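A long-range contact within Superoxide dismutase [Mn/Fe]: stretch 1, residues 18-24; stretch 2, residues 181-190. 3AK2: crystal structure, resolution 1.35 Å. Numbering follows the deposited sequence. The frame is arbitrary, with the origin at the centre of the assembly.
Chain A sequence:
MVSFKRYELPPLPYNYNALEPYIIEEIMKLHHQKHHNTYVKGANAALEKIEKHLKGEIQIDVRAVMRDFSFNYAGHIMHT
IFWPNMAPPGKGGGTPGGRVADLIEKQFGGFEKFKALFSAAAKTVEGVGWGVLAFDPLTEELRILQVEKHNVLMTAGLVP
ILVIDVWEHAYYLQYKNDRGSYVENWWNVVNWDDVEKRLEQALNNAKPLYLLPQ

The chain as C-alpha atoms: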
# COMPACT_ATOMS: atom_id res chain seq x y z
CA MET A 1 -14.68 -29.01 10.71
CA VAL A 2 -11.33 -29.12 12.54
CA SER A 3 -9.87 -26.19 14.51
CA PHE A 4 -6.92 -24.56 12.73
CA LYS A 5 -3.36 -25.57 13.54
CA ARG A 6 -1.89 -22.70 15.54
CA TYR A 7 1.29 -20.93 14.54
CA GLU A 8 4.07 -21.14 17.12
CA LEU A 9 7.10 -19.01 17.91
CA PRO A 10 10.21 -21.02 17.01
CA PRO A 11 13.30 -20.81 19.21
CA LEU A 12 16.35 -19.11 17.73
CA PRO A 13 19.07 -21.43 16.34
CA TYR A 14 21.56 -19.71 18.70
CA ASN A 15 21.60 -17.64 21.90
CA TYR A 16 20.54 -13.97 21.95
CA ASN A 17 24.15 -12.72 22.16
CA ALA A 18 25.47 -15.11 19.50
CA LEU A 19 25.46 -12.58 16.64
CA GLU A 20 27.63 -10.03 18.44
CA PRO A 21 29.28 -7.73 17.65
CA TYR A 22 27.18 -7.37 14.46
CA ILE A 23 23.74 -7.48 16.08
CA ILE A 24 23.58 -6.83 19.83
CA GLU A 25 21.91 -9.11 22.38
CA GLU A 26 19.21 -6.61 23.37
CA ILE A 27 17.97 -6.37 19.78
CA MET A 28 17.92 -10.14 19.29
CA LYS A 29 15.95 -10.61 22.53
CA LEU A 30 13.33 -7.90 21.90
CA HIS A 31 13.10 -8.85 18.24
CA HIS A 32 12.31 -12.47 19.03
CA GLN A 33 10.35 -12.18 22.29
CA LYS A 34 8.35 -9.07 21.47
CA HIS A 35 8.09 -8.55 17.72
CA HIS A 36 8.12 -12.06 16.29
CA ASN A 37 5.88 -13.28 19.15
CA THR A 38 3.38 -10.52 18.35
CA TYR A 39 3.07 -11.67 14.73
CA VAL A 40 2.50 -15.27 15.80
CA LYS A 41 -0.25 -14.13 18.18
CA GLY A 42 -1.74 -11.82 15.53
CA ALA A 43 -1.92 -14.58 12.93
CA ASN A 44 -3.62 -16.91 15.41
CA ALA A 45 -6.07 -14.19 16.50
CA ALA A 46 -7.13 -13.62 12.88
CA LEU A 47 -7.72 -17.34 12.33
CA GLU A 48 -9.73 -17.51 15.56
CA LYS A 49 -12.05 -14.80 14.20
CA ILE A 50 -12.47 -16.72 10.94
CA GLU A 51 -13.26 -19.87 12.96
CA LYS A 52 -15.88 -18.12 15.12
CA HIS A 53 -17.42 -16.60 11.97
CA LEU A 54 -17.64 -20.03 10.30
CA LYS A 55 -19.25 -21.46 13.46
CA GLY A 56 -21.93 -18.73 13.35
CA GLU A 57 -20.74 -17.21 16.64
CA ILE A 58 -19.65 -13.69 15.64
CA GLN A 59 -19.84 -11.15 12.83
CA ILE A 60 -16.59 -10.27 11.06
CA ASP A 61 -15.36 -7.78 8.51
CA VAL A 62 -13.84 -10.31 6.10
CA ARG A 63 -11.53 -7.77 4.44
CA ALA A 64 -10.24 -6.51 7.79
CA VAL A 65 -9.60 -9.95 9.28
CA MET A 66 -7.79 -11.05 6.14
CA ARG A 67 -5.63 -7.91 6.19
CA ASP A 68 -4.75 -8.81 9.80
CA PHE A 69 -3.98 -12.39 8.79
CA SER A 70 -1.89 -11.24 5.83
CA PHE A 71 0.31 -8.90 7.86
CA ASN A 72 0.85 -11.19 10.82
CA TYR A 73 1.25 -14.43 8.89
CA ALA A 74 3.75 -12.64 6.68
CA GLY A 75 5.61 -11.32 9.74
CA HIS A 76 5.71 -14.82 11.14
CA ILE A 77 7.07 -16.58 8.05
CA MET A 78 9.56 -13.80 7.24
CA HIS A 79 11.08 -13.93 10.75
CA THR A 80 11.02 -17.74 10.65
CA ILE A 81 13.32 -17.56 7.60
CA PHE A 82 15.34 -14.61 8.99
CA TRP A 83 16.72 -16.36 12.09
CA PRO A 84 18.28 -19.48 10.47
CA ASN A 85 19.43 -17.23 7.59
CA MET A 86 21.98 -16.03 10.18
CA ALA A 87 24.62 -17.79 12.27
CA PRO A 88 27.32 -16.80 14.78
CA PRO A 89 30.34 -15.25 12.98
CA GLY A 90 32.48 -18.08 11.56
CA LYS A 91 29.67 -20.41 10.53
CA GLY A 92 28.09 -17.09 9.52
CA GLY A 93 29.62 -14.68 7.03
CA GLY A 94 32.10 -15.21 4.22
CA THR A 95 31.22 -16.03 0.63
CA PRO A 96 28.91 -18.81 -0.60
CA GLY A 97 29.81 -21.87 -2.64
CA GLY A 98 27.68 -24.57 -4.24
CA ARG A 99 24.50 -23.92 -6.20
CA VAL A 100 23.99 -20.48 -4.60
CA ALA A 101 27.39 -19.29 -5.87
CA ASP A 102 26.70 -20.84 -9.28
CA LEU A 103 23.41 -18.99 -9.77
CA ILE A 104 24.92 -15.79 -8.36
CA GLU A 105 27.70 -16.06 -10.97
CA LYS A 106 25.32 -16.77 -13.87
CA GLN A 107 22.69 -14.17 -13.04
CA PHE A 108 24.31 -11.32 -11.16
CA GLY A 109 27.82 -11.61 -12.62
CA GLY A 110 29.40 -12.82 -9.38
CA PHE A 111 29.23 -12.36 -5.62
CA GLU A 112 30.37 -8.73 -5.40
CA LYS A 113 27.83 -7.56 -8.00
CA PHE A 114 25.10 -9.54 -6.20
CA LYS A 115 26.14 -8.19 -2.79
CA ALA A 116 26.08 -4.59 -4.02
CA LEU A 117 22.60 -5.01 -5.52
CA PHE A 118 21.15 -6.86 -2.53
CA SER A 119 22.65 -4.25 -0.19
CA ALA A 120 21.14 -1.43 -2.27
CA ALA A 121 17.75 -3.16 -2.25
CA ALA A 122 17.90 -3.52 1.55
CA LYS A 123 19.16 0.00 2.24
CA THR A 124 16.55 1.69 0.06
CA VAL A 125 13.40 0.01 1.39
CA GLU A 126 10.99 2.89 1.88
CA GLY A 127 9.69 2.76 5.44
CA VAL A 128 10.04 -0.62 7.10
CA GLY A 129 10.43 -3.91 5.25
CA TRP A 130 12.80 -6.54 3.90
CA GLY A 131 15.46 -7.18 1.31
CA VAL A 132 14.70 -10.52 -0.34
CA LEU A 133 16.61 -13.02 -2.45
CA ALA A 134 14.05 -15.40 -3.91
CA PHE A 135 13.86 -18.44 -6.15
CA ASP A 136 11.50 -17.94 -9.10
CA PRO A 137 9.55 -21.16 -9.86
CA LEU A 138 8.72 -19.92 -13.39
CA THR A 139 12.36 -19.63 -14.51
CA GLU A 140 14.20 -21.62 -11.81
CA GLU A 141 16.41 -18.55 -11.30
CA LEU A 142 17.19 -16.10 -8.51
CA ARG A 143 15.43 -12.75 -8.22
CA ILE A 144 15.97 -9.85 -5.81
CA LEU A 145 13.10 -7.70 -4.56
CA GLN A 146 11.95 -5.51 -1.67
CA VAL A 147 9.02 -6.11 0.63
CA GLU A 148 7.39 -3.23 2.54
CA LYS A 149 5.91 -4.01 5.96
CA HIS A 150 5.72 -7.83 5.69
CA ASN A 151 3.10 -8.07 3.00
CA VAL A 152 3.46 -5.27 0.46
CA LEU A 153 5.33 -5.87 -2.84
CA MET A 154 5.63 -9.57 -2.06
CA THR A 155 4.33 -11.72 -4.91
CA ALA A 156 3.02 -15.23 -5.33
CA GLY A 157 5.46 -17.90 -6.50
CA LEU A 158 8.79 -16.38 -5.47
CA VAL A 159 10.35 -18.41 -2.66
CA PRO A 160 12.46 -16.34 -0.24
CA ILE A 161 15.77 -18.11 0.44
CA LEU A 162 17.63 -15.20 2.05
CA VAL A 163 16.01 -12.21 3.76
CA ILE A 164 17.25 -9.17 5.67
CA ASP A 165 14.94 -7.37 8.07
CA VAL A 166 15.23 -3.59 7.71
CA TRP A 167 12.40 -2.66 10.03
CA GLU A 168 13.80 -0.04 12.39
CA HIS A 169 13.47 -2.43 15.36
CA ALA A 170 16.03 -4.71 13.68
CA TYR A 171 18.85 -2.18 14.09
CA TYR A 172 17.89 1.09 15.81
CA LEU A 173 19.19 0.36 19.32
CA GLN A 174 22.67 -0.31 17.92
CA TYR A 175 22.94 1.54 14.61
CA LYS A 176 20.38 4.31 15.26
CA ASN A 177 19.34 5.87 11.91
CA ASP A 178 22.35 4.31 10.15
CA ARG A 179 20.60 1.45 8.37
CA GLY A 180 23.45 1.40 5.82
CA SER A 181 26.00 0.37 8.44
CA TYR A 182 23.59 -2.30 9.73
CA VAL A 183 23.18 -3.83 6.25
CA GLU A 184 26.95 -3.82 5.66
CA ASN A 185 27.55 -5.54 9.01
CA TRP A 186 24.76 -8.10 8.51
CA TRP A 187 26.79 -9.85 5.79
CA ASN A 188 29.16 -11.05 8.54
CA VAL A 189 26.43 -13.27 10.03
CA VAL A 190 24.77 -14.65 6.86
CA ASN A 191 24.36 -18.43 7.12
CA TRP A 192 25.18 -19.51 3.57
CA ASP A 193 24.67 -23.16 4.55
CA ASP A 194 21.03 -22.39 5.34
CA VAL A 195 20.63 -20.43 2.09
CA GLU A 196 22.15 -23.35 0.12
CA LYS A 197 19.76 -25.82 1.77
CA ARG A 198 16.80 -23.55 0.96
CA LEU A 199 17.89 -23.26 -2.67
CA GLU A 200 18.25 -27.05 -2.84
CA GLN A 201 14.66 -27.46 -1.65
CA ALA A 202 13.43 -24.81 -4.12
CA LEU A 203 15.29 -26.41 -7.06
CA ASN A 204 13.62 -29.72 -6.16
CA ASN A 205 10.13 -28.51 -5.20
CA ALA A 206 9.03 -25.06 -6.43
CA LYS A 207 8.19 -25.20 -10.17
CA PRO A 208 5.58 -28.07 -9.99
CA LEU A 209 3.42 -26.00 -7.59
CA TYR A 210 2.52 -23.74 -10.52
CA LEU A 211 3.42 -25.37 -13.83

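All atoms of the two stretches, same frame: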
# COMPACT_ATOMS: atom_id res chain seq x y z
N ALA A 18 24.61 -14.34 20.40
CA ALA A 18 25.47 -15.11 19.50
C ALA A 18 25.86 -14.40 18.21
O ALA A 18 26.78 -14.84 17.52
CB ALA A 18 24.85 -16.46 19.20
N LEU A 19 25.16 -13.32 17.88
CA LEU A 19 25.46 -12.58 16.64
C LEU A 19 26.28 -11.32 16.87
O LEU A 19 26.50 -10.53 15.95
CB LEU A 19 24.17 -12.27 15.87
CG LEU A 19 23.30 -13.46 15.46
CD1 LEU A 19 22.20 -13.00 14.52
CD2 LEU A 19 24.10 -14.60 14.83
N GLU A 20 26.73 -11.14 18.11
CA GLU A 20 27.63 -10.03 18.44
C GLU A 20 28.98 -10.23 17.76
O GLU A 20 29.41 -11.36 17.54
CB GLU A 20 27.77 -9.90 19.96
CG GLU A 20 26.45 -9.58 20.63
CD GLU A 20 26.58 -9.04 22.04
OE1 GLU A 20 27.60 -9.33 22.71
OE2 GLU A 20 25.64 -8.34 22.49
N PRO A 21 29.65 -9.12 17.39
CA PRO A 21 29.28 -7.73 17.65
C PRO A 21 28.32 -7.12 16.62
O PRO A 21 27.94 -5.96 16.75
CB PRO A 21 30.62 -7.01 17.58
CG PRO A 21 31.38 -7.77 16.56
CD PRO A 21 30.94 -9.21 16.68
N TYR A 22 27.93 -7.90 15.61
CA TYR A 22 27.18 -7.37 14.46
C TYR A 22 25.73 -7.01 14.75
O TYR A 22 25.23 -6.00 14.25
CB TYR A 22 27.31 -8.33 13.28
CG TYR A 22 28.77 -8.59 12.97
CD1 TYR A 22 29.36 -9.82 13.27
CD2 TYR A 22 29.57 -7.59 12.43
CE1 TYR A 22 30.71 -10.05 13.01
CE2 TYR A 22 30.91 -7.80 12.17
CZ TYR A 22 31.48 -9.03 12.46
OH TYR A 22 32.81 -9.23 12.19
N ILE A 23 25.07 -7.82 15.57
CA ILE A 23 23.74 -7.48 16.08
C ILE A 23 23.72 -7.75 17.57
O ILE A 23 23.94 -8.89 18.00
CB ILE A 23 22.61 -8.26 15.36
CG1 ILE A 23 22.74 -8.15 13.84
CG2 ILE A 23 21.25 -7.74 15.81
CD1 ILE A 23 21.80 -9.05 13.05
N ILE A 24 23.47 -6.72 18.37
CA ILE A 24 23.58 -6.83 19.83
C ILE A 24 22.48 -7.68 20.47
O ILE A 24 21.38 -7.83 19.92
CB ILE A 24 23.63 -5.44 20.54
CG1 ILE A 24 22.41 -4.58 20.19
CG2 ILE A 24 24.95 -4.72 20.23
CD1 ILE A 24 22.25 -3.34 21.06
N SER A 181 24.98 1.07 7.66
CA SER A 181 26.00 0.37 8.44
C SER A 181 25.48 -0.99 8.93
O SER A 181 26.21 -1.97 8.92
CB SER A 181 26.47 1.22 9.61
OG SER A 181 27.44 0.53 10.38
N TYR A 182 24.21 -1.03 9.33
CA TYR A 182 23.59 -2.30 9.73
C TYR A 182 23.64 -3.33 8.61
O TYR A 182 24.05 -4.47 8.83
CB TYR A 182 22.15 -2.07 10.19
CG TYR A 182 21.27 -3.30 10.19
CD1 TYR A 182 21.52 -4.36 11.07
CD2 TYR A 182 20.18 -3.40 9.34
CE1 TYR A 182 20.70 -5.49 11.08
CE2 TYR A 182 19.35 -4.52 9.34
CZ TYR A 182 19.62 -5.56 10.22
OH TYR A 182 18.81 -6.68 10.25
N VAL A 183 23.22 -2.92 7.41
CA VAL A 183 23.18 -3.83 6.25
C VAL A 183 24.58 -4.34 5.91
O VAL A 183 24.76 -5.53 5.65
CB VAL A 183 22.53 -3.14 5.03
CG1 VAL A 183 22.68 -3.99 3.77
CG2 VAL A 183 21.06 -2.82 5.30
N GLU A 184 25.56 -3.44 5.93
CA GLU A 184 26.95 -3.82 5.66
C GLU A 184 27.46 -4.85 6.67
O GLU A 184 28.11 -5.83 6.30
CB GLU A 184 27.85 -2.59 5.64
CG GLU A 184 27.65 -1.67 4.43
CD GLU A 184 27.96 -2.36 3.10
OE1 GLU A 184 28.92 -3.16 3.04
OE2 GLU A 184 27.24 -2.09 2.12
N ASN A 185 27.13 -4.63 7.94
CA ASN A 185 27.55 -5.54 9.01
C ASN A 185 26.83 -6.89 9.00
O ASN A 185 27.41 -7.91 9.37
CB ASN A 185 27.39 -4.86 10.37
CG ASN A 185 28.60 -4.03 10.74
OD1 ASN A 185 29.63 -4.57 11.14
ND2 ASN A 185 28.48 -2.71 10.62
N TRP A 186 25.58 -6.88 8.55
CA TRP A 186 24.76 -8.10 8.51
C TRP A 186 25.38 -9.22 7.67
O TRP A 186 25.22 -10.40 7.99
CB TRP A 186 23.35 -7.74 8.01
CG TRP A 186 22.46 -8.90 7.67
CD1 TRP A 186 21.67 -9.61 8.53
CD2 TRP A 186 22.24 -9.45 6.37
NE1 TRP A 186 20.98 -10.58 7.84
CE2 TRP A 186 21.31 -10.50 6.52
CE3 TRP A 186 22.74 -9.16 5.10
CZ2 TRP A 186 20.87 -11.27 5.43
CZ3 TRP A 186 22.30 -9.92 4.02
CH2 TRP A 186 21.37 -10.96 4.19
N TRP A 187 26.12 -8.85 6.62
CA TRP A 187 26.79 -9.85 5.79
C TRP A 187 27.71 -10.78 6.59
O TRP A 187 27.90 -11.93 6.21
CB TRP A 187 27.58 -9.18 4.67
CG TRP A 187 26.69 -8.52 3.67
CD1 TRP A 187 26.42 -7.19 3.57
CD2 TRP A 187 25.93 -9.17 2.65
NE1 TRP A 187 25.53 -6.96 2.54
CE2 TRP A 187 25.23 -8.16 1.96
CE3 TRP A 187 25.79 -10.50 2.24
CZ2 TRP A 187 24.38 -8.44 0.88
CZ3 TRP A 187 24.94 -10.78 1.17
CH2 TRP A 187 24.25 -9.75 0.50
N ASN A 188 28.24 -10.28 7.70
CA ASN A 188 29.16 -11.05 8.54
C ASN A 188 28.50 -12.17 9.33
O ASN A 188 29.19 -13.00 9.93
CB ASN A 188 29.93 -10.12 9.46
CG ASN A 188 30.80 -9.15 8.70
OD1 ASN A 188 31.74 -9.56 8.02
ND2 ASN A 188 30.49 -7.87 8.81
N VAL A 189 27.17 -12.21 9.34
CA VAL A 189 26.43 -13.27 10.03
C VAL A 189 25.51 -14.10 9.11
O VAL A 189 24.76 -14.94 9.59
CB VAL A 189 25.63 -12.74 11.27
CG1 VAL A 189 26.57 -12.15 12.32
CG2 VAL A 189 24.56 -11.74 10.85
N VAL A 190 25.59 -13.88 7.80
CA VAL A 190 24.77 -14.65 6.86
C VAL A 190 25.16 -16.13 6.89
O VAL A 190 26.34 -16.47 6.76
CB VAL A 190 24.85 -14.11 5.42
CG1 VAL A 190 24.15 -15.05 4.44
CG2 VAL A 190 24.24 -12.72 5.34

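The two stretches lie about 160 residues apart in sequence and bury 375 Å² between them, yet no hydrogen bond joins them. The contact rests on packing, and Tyr22, Val189 and Ile23 cover the most surface.

Tyr22 is the centre of it. Its CA-to-CB bond points toward the other stretch, and its CA lies 5.8 Å from the CA of Asn185. The ring meets three residues in three different ways. Over one face sits Asn188, whose CB is 3.5 Å from the centroid of the Tyr22 ring and only 10° off the ring normal. This is a CH-pi contact: the slightly positive hydrogens of a methylene group rest against the electron-rich face of the aromatic ring. At the ring edge, near its plane, Asn185 OD1 approaches Tyr22 CD2 to 3.3 Å, a favourable placement because the carbons at an aromatic edge carry weakly positive hydrogens that can face a carbonyl oxygen.

The two asparagines are held in place from within their own stretch. Asn185 ND2 donates to Ser181 O at 2.9 Å, one helical turn back, and this leaves OD1 of the same amide directed at the Tyr22 ring. Asn188 ND2 donates to Asn185 O at 3.1 Å. Each amide thus satisfies a polar group locally while its residue packs against the tyrosine.

Val189 takes part in most of the apolar contacts. Its CG1 lies 3.8 Å from Tyr22 CD1, in an oblique position relative to the ring, and also reaches Leu19, at 4.3 Å from CD2 and 4.0 Å from the backbone O of that residue. Its other methyl, CG2, is 4.4 Å from Ile23 CD1. The branched valine therefore touches three residues of stretch 1 with two methyl groups on a short, compact side chain, well suited to a buried site.

Ile23 also points toward stretch 2. Its chi1 is m and its chi2 t, and the extended chain carries CD1 to the edge of the Tyr182 ring, where it lies 4.2 Å from CE1, near the ring plane. One terminal methyl thus meets both the helix, at Tyr182, and Val189 beyond it. Tyr182 is buried and its OH is hydrogen-bonded elsewhere in the structure, while the edge of its ring packs against Ile23.

The backbone of stretch 1 helps present these side chains: Leu19 O accepts from Ile23 N at 3.1 Å and, weakly, from Tyr22 N at 3.0 Å, forming a tight turn.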